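Local coordinates for protein metallo-carboxypeptidase (Pseudomonas aeruginosa, PDB 4A39) that binds zinc as an M14-family metallocarboxypeptidase of the cytosolic type, and so probably cleaves residues from the C-terminal ends of peptides or proteins, at residues A[270-275]-A[345-350]; A[280-285]-A[312-317]. One frame throughout, in Å; residues are numbered along the deposited sequence.

Contact 1: A[270-275]-A[345-350]; sequences LDIHGD and FTIEMP. With ZN (zinc ion), chain C; GEM ((2-guanidinoethylmercapto)succinic acid), chain D.
Segments 270-275 and 345-350 of the neighbouring parallel strands 268-275 and 343-350, in the central mixed sheet of the zinc carboxypeptidase fold, carry part of the active site on the face that holds Asp-271, His-273, Thr-346 and Glu-348. Five backbone hydrogen bonds join them, from Asp-271 N to Phe-345 O at one end to Asp-275 N to Met-349 O at the other. The His-273 ring has CG anti to its carbonyl carbon (chi1 -68°) and is held at both nitrogens. His-273 ND1 binds zinc at 2.2 Å, while NE2 of the same ring donates to Asp-271 OD2 at 2.6 Å, the oxygen lying in the ring plane although the donor stands well above the carboxylate plane. This bond fixes the ring rotation and would be expected to make ND1 a better zinc ligand. His-180, Glu-183 and O13 of the bound (2-guanidinoethylmercapto)succinic acid (GEM) share the metal. Over the centre of one His-273 face sits sulphur S7 of GEM, and Thr-346 CG2, crossing obliquely, meets CD2 of the His-273 ring at 3.5 Å. A water links Asp-271 OD2 to Thr-346 OG1, and Gln-179 holds OD1 of Asp-271. Glu-348, the predicted proton donor/acceptor, bends at chi2 (-74°) and sets its carboxylate against 270-275, with OE2 3.3 Å from His-273 CB. GEM O12 lies 2.8 Å from Glu-348 OE2, so one of the two acids probably holds a proton. The other face is apolar. Ile-272 and Ile-347 lie side by side and point the same way, CD1 of Ile-272 against CB of Ile-347, and helix 185-196 packs over Ile-272 and Met-349. Met-349 bends at chi3 (-82°) and sets its CE only 3.4 Å from Ile-272 CG2, closer than usual carbon contact.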
loop_
_atom_site.group_PDB
_atom_site.type_symbol
_atom_site.label_atom_id
_atom_site.label_comp_id
_atom_site.label_asym_id
_atom_site.label_seq_id
_atom_site.Cartn_x
_atom_site.Cartn_y
_atom_site.Cartn_z
ATOM N N LEU A 270 11.344 -5.548 0.392
ATOM C CA LEU A 270 10.588 -4.354 0.744
ATOM C C LEU A 270 9.108 -4.734 0.753
ATOM O O LEU A 270 8.590 -5.248 -0.240
ATOM C CB LEU A 270 10.834 -3.235 -0.274
ATOM C CG LEU A 270 12.277 -2.739 -0.422
ATOM C CD1 LEU A 270 12.333 -1.632 -1.466
ATOM C CD2 LEU A 270 12.787 -2.226 0.919
ATOM N N ASP A 271 8.449 -4.489 1.882
ATOM C CA ASP A 271 7.029 -4.794 2.067
ATOM C C ASP A 271 6.329 -3.432 2.093
ATOM O O ASP A 271 6.497 -2.662 3.031
ATOM C CB ASP A 271 6.871 -5.558 3.391
ATOM C CG ASP A 271 5.465 -6.073 3.623
ATOM O OD1 ASP A 271 4.685 -6.198 2.655
ATOM O OD2 ASP A 271 5.147 -6.370 4.792
ATOM N N ILE A 272 5.550 -3.142 1.052
ATOM C CA ILE A 272 4.886 -1.844 0.923
ATOM C C ILE A 272 3.532 -1.744 1.624
ATOM O O ILE A 272 2.603 -2.497 1.315
ATOM C CB ILE A 272 4.719 -1.464 -0.566
ATOM C CG1 ILE A 272 6.000 -1.794 -1.347
ATOM C CG2 ILE A 272 4.422 0.030 -0.685
ATOM C CD1 ILE A 272 7.267 -1.126 -0.805
ATOM N N HIS A 273 3.437 -0.784 2.548
ATOM C CA HIS A 273 2.243 -0.542 3.366
ATOM C C HIS A 273 1.858 0.939 3.434
ATOM O O HIS A 273 2.503 1.802 2.846
ATOM C CB HIS A 273 2.491 -0.994 4.812
ATOM C CG HIS A 273 2.637 -2.474 4.990
ATOM N ND1 HIS A 273 1.666 -3.247 5.590
ATOM C CD2 HIS A 273 3.658 -3.315 4.700
ATOM C CE1 HIS A 273 2.082 -4.498 5.663
ATOM N NE2 HIS A 273 3.288 -4.567 5.130
ATOM N N GLY A 274 0.798 1.205 4.192
ATOM C CA GLY A 274 0.330 2.563 4.399
ATOM C C GLY A 274 -0.047 2.706 5.863
ATOM O O GLY A 274 -0.593 1.772 6.452
ATOM N N ASP A 275 0.255 3.858 6.462
ATOM C CA ASP A 275 -0.072 4.086 7.864
ATOM C C ASP A 275 -1.117 5.186 7.985
ATOM O O ASP A 275 -0.951 6.279 7.452
ATOM C CB ASP A 275 1.168 4.484 8.665
ATOM C CG ASP A 275 0.890 4.563 10.158
ATOM O OD1 ASP A 275 0.815 3.503 10.812
ATOM O OD2 ASP A 275 0.723 5.689 10.672
ATOM N N PHE A 345 12.782 -3.946 4.826
ATOM C CA PHE A 345 12.031 -2.827 5.380
ATOM C C PHE A 345 10.543 -2.932 5.101
ATOM O O PHE A 345 10.115 -3.544 4.116
ATOM C CB PHE A 345 12.447 -1.499 4.739
ATOM C CG PHE A 345 13.714 -0.897 5.270
ATOM C CD1 PHE A 345 13.785 -0.420 6.573
ATOM C CD2 PHE A 345 14.810 -0.723 4.430
ATOM C CE1 PHE A 345 14.928 0.231 7.032
ATOM C CE2 PHE A 345 15.957 -0.076 4.880
ATOM C CZ PHE A 345 16.015 0.402 6.181
ATOM N N THR A 346 9.764 -2.313 5.978
ATOM C CA THR A 346 8.335 -2.202 5.777
ATOM C C THR A 346 8.303 -0.730 5.370
ATOM O O THR A 346 8.744 0.120 6.144
ATOM C CB THR A 346 7.536 -2.363 7.084
ATOM O OG1 THR A 346 7.663 -3.710 7.562
ATOM C CG2 THR A 346 6.072 -2.051 6.841
ATOM N N ILE A 347 7.850 -0.433 4.156
ATOM C CA ILE A 347 7.780 0.955 3.699
ATOM C C ILE A 347 6.383 1.457 4.037
ATOM O O ILE A 347 5.388 0.795 3.730
ATOM C CB ILE A 347 8.024 1.075 2.167
ATOM C CG1 ILE A 347 9.437 0.584 1.818
ATOM C CG2 ILE A 347 7.848 2.518 1.725
ATOM C CD1 ILE A 347 10.552 1.383 2.473
ATOM N N GLU A 348 6.312 2.630 4.658
ATOM C CA GLU A 348 5.034 3.196 5.072
ATOM C C GLU A 348 4.734 4.568 4.485
ATOM O O GLU A 348 5.471 5.524 4.711
ATOM C CB GLU A 348 4.990 3.299 6.596
ATOM C CG GLU A 348 5.087 1.977 7.346
ATOM C CD GLU A 348 3.815 1.163 7.277
ATOM O OE1 GLU A 348 2.767 1.712 6.872
ATOM O OE2 GLU A 348 3.860 -0.032 7.642
ATOM N N MET A 349 3.647 4.654 3.727
ATOM C CA MET A 349 3.201 5.915 3.140
ATOM C C MET A 349 1.945 6.329 3.906
ATOM O O MET A 349 1.148 5.484 4.319
ATOM C CB MET A 349 2.898 5.741 1.655
ATOM C CG MET A 349 4.138 5.538 0.793
ATOM S SD MET A 349 3.682 5.039 -0.880
ATOM C CE MET A 349 3.430 3.259 -0.622
ATOM N N PRO A 350 1.746 7.639 4.095
ATOM C CA PRO A 350 0.589 8.158 4.830
ATOM C C PRO A 350 -0.750 8.256 4.112
ATOM O O PRO A 350 -0.804 8.495 2.909
ATOM C CB PRO A 350 1.069 9.532 5.267
ATOM C CG PRO A 350 1.843 9.983 4.057
ATOM C CD PRO A 350 2.649 8.736 3.695
HETATM ZN ZN ZN C . -0.215 -2.569 6.400
HETATM C C8 GEM D . 2.592 -2.931 10.141
HETATM S S7 GEM D . 3.705 -3.321 8.742
HETATM C C6 GEM D . 5.331 -3.258 9.579
HETATM C C5 GEM D . 5.398 -2.300 10.772
HETATM N N3 GEM D . 4.625 -2.833 11.903
HETATM C C1 GEM D . 5.257 -3.179 13.023
HETATM N N4 GEM D . 6.580 -3.049 13.098
HETATM N N2 GEM D . 4.581 -3.660 14.061
HETATM C C9 GEM D . 1.576 -4.050 10.380
HETATM O O14 GEM D . 1.689 -5.094 9.699
HETATM O O15 GEM D . 0.701 -3.835 11.245
HETATM C C10 GEM D . 1.883 -1.594 9.920
HETATM C C11 GEM D . 0.997 -1.617 8.672
HETATM O O12 GEM D . 1.154 -0.699 7.836
HETATM O O13 GEM D . 0.166 -2.545 8.588
HETATM O O HOH W 1 6.299 -6.382 7.330
#

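Contact 2: A[280-285]-A[312-317]; sequences HVFAAG and EFQIRH
CG of Gln-314 takes the crowded position between its backbone N and carbonyl carbon (chi1 56°), and a second bend at chi2 (81°) folds the amide back over 280-285. There Gln-314 NE2 donates to Val-281 O at 3.0 Å and, almost in the same amide plane, to His-317 O at 2.8 Å. OE1 meanwhile takes the N-H of His-317 on an in-plane lone pair. Three bonds thus lock the amide flat, two of them closing the turn 314-317 and the third tying it to Val-281, just before strand 282-284. Val-281 O has a second donor, Gln-314 N at 3.2 Å, and both donors stand above its carbonyl plane. His-280 and His-317, each with CG anti to the carbonyl carbon, form an offset stack with planes at 15° and centroids 4.0 Å apart; NE2 of His-280 lies over the centre of the His-317 ring. Asp-356 bonds ND1 of His-280. Phe-313, CG anti to N, lies along Val-281 to Ala-283: its CD1 meets Val-281 CG1, and Ala-283 CB lies in the ring plane at the edge, 3.6 Å from Phe-313 CZ. Val-281 CB presses on Glu-312 O at 3.3 Å, a buried carbonyl oxygen without a polar partner in the model. A water accepts from Ala-283 N and donates to Gln-314 O. Phe-282, whose CB rests on His-317 O, packs its ring on Tyr-319 and Glu-348. The whole is a loop docked beside the outermost strand of the carboxypeptidase sheet, next to the pocket residues Tyr-319 and Glu-348, which Phe-282 touches.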
loop_
_atom_site.group_PDB
_atom_site.type_symbol
_atom_site.label_atom_id
_atom_site.label_comp_id
_atom_site.label_asym_id
_atom_site.label_seq_id
_atom_site.Cartn_x
_atom_site.Cartn_y
_atom_site.Cartn_z
ATOM N N HIS A 280 3.755 11.141 7.540
ATOM C CA HIS A 280 5.127 11.166 7.030
ATOM C C HIS A 280 5.449 9.820 6.393
ATOM O O HIS A 280 4.987 8.786 6.864
ATOM C CB HIS A 280 6.133 11.375 8.173
ATOM C CG HIS A 280 5.937 12.645 8.940
ATOM N ND1 HIS A 280 6.388 13.866 8.485
ATOM C CD2 HIS A 280 5.310 12.888 10.114
ATOM C CE1 HIS A 280 6.047 14.807 9.348
ATOM N NE2 HIS A 280 5.392 14.240 10.345
ATOM N N VAL A 281 6.236 9.838 5.320
ATOM C CA VAL A 281 6.663 8.602 4.681
ATOM C C VAL A 281 7.864 8.122 5.496
ATOM O O VAL A 281 8.726 8.921 5.857
ATOM C CB VAL A 281 7.139 8.835 3.234
ATOM C CG1 VAL A 281 7.799 7.569 2.696
ATOM C CG2 VAL A 281 5.968 9.238 2.356
ATOM N N PHE A 282 7.917 6.829 5.803
ATOM C CA PHE A 282 9.046 6.293 6.560
ATOM C C PHE A 282 9.221 4.802 6.312
ATOM O O PHE A 282 8.462 4.200 5.552
ATOM C CB PHE A 282 8.879 6.550 8.069
ATOM C CG PHE A 282 7.720 5.825 8.695
ATOM C CD1 PHE A 282 6.430 6.350 8.632
ATOM C CD2 PHE A 282 7.920 4.617 9.355
ATOM C CE1 PHE A 282 5.354 5.680 9.225
ATOM C CE2 PHE A 282 6.853 3.939 9.950
ATOM C CZ PHE A 282 5.568 4.475 9.883
ATOM N N ALA A 283 10.241 4.220 6.937
ATOM C CA ALA A 283 10.516 2.793 6.809
ATOM C C ALA A 283 10.808 2.190 8.183
ATOM O O ALA A 283 11.467 2.815 9.015
ATOM C CB ALA A 283 11.705 2.569 5.883
ATOM N N ALA A 284 10.293 0.987 8.420
ATOM C CA ALA A 284 10.522 0.278 9.677
ATOM C C ALA A 284 11.470 -0.882 9.376
ATOM O O ALA A 284 11.186 -1.700 8.498
ATOM C CB ALA A 284 9.204 -0.248 10.237
ATOM N N GLY A 285 12.583 -0.950 10.106
ATOM C CA GLY A 285 13.574 -1.993 9.880
ATOM C C GLY A 285 13.488 -3.247 10.735
ATOM O O GLY A 285 12.466 -3.511 11.367
ATOM N N GLU A 312 10.498 11.651 -1.321
ATOM C CA GLU A 312 9.715 12.171 -0.212
ATOM C C GLU A 312 9.770 11.057 0.818
ATOM O O GLU A 312 8.944 10.144 0.821
ATOM C CB GLU A 312 8.280 12.443 -0.658
ATOM C CG GLU A 312 8.196 13.372 -1.859
ATOM C CD GLU A 312 6.828 14.002 -2.012
ATOM O OE1 GLU A 312 6.560 15.014 -1.325
ATOM O OE2 GLU A 312 6.020 13.482 -2.808
ATOM N N PHE A 313 10.770 11.146 1.687
ATOM C CA PHE A 313 11.018 10.130 2.700
ATOM C C PHE A 313 11.788 10.768 3.856
ATOM O O PHE A 313 12.653 11.611 3.635
ATOM C CB PHE A 313 11.860 9.016 2.065
ATOM C CG PHE A 313 12.209 7.895 3.001
ATOM C CD1 PHE A 313 11.328 6.840 3.200
ATOM C CD2 PHE A 313 13.414 7.906 3.699
ATOM C CE1 PHE A 313 11.636 5.803 4.088
ATOM C CE2 PHE A 313 13.732 6.879 4.585
ATOM C CZ PHE A 313 12.840 5.825 4.781
ATOM N N GLN A 314 11.473 10.370 5.083
ATOM C CA GLN A 314 12.174 10.923 6.235
ATOM C C GLN A 314 12.458 9.862 7.292
ATOM O O GLN A 314 12.001 8.724 7.174
ATOM C CB GLN A 314 11.388 12.109 6.813
ATOM C CG GLN A 314 9.961 11.810 7.210
ATOM C CD GLN A 314 9.868 11.159 8.566
ATOM O OE1 GLN A 314 10.127 11.791 9.591
ATOM N NE2 GLN A 314 9.502 9.888 8.585
ATOM N N ILE A 315 13.215 10.232 8.321
ATOM C CA ILE A 315 13.596 9.279 9.357
ATOM C C ILE A 315 13.075 9.546 10.772
ATOM O O ILE A 315 12.832 8.611 11.536
ATOM C CB ILE A 315 15.134 9.186 9.441
ATOM C CG1 ILE A 315 15.701 8.839 8.063
ATOM C CG2 ILE A 315 15.546 8.137 10.475
ATOM C CD1 ILE A 315 17.201 9.000 7.961
ATOM N N ARG A 316 12.890 10.813 11.123
ATOM C CA ARG A 316 12.446 11.122 12.480
ATOM C C ARG A 316 11.130 10.513 12.920
ATOM O O ARG A 316 11.008 10.026 14.045
ATOM C CB ARG A 316 12.383 12.620 12.704
ATOM C CG ARG A 316 12.003 12.939 14.131
ATOM C CD ARG A 316 12.139 14.398 14.363
ATOM N NE ARG A 316 11.766 14.780 15.718
ATOM C CZ ARG A 316 10.522 14.984 16.134
ATOM N NH1 ARG A 316 9.508 14.835 15.301
ATOM N NH2 ARG A 316 10.292 15.384 17.376
ATOM N N HIS A 317 10.129 10.566 12.056
ATOM C CA HIS A 317 8.836 10.001 12.390
ATOM C C HIS A 317 8.697 8.570 11.883
ATOM O O HIS A 317 9.198 8.221 10.812
ATOM C CB HIS A 317 7.710 10.859 11.819
ATOM C CG HIS A 317 7.501 12.143 12.553
ATOM N ND1 HIS A 317 8.195 13.297 12.259
ATOM C CD2 HIS A 317 6.674 12.452 13.579
ATOM C CE1 HIS A 317 7.801 14.262 13.071
ATOM N NE2 HIS A 317 6.879 13.775 13.881
HETATM O O HOH W 2 12.508 5.891 8.052
#

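Contact 1 lies in the middle of the fold; in contact 2, about 9 Å from it between centres, strand 282-284 forms the edge of the same sheet, and loop 312-317 packs on it. Strand 282-284 runs antiparallel to 343-350, with probable hydrogen bonds from Glu-348 N to Phe-282 O and from Ala-284 N to Thr-346 O. Every residue of contact 1 is buried, and regular parallel pairing there presents metal and inhibitor ligands on one face and apolar side chains on the other. Contact 2 keeps a buried centre around Phe-313 and Gln-314, but its histidine pair is partly exposed, and a side-chain amide and a water do much of the joining. Pro-350 packing on Val-281 connects both.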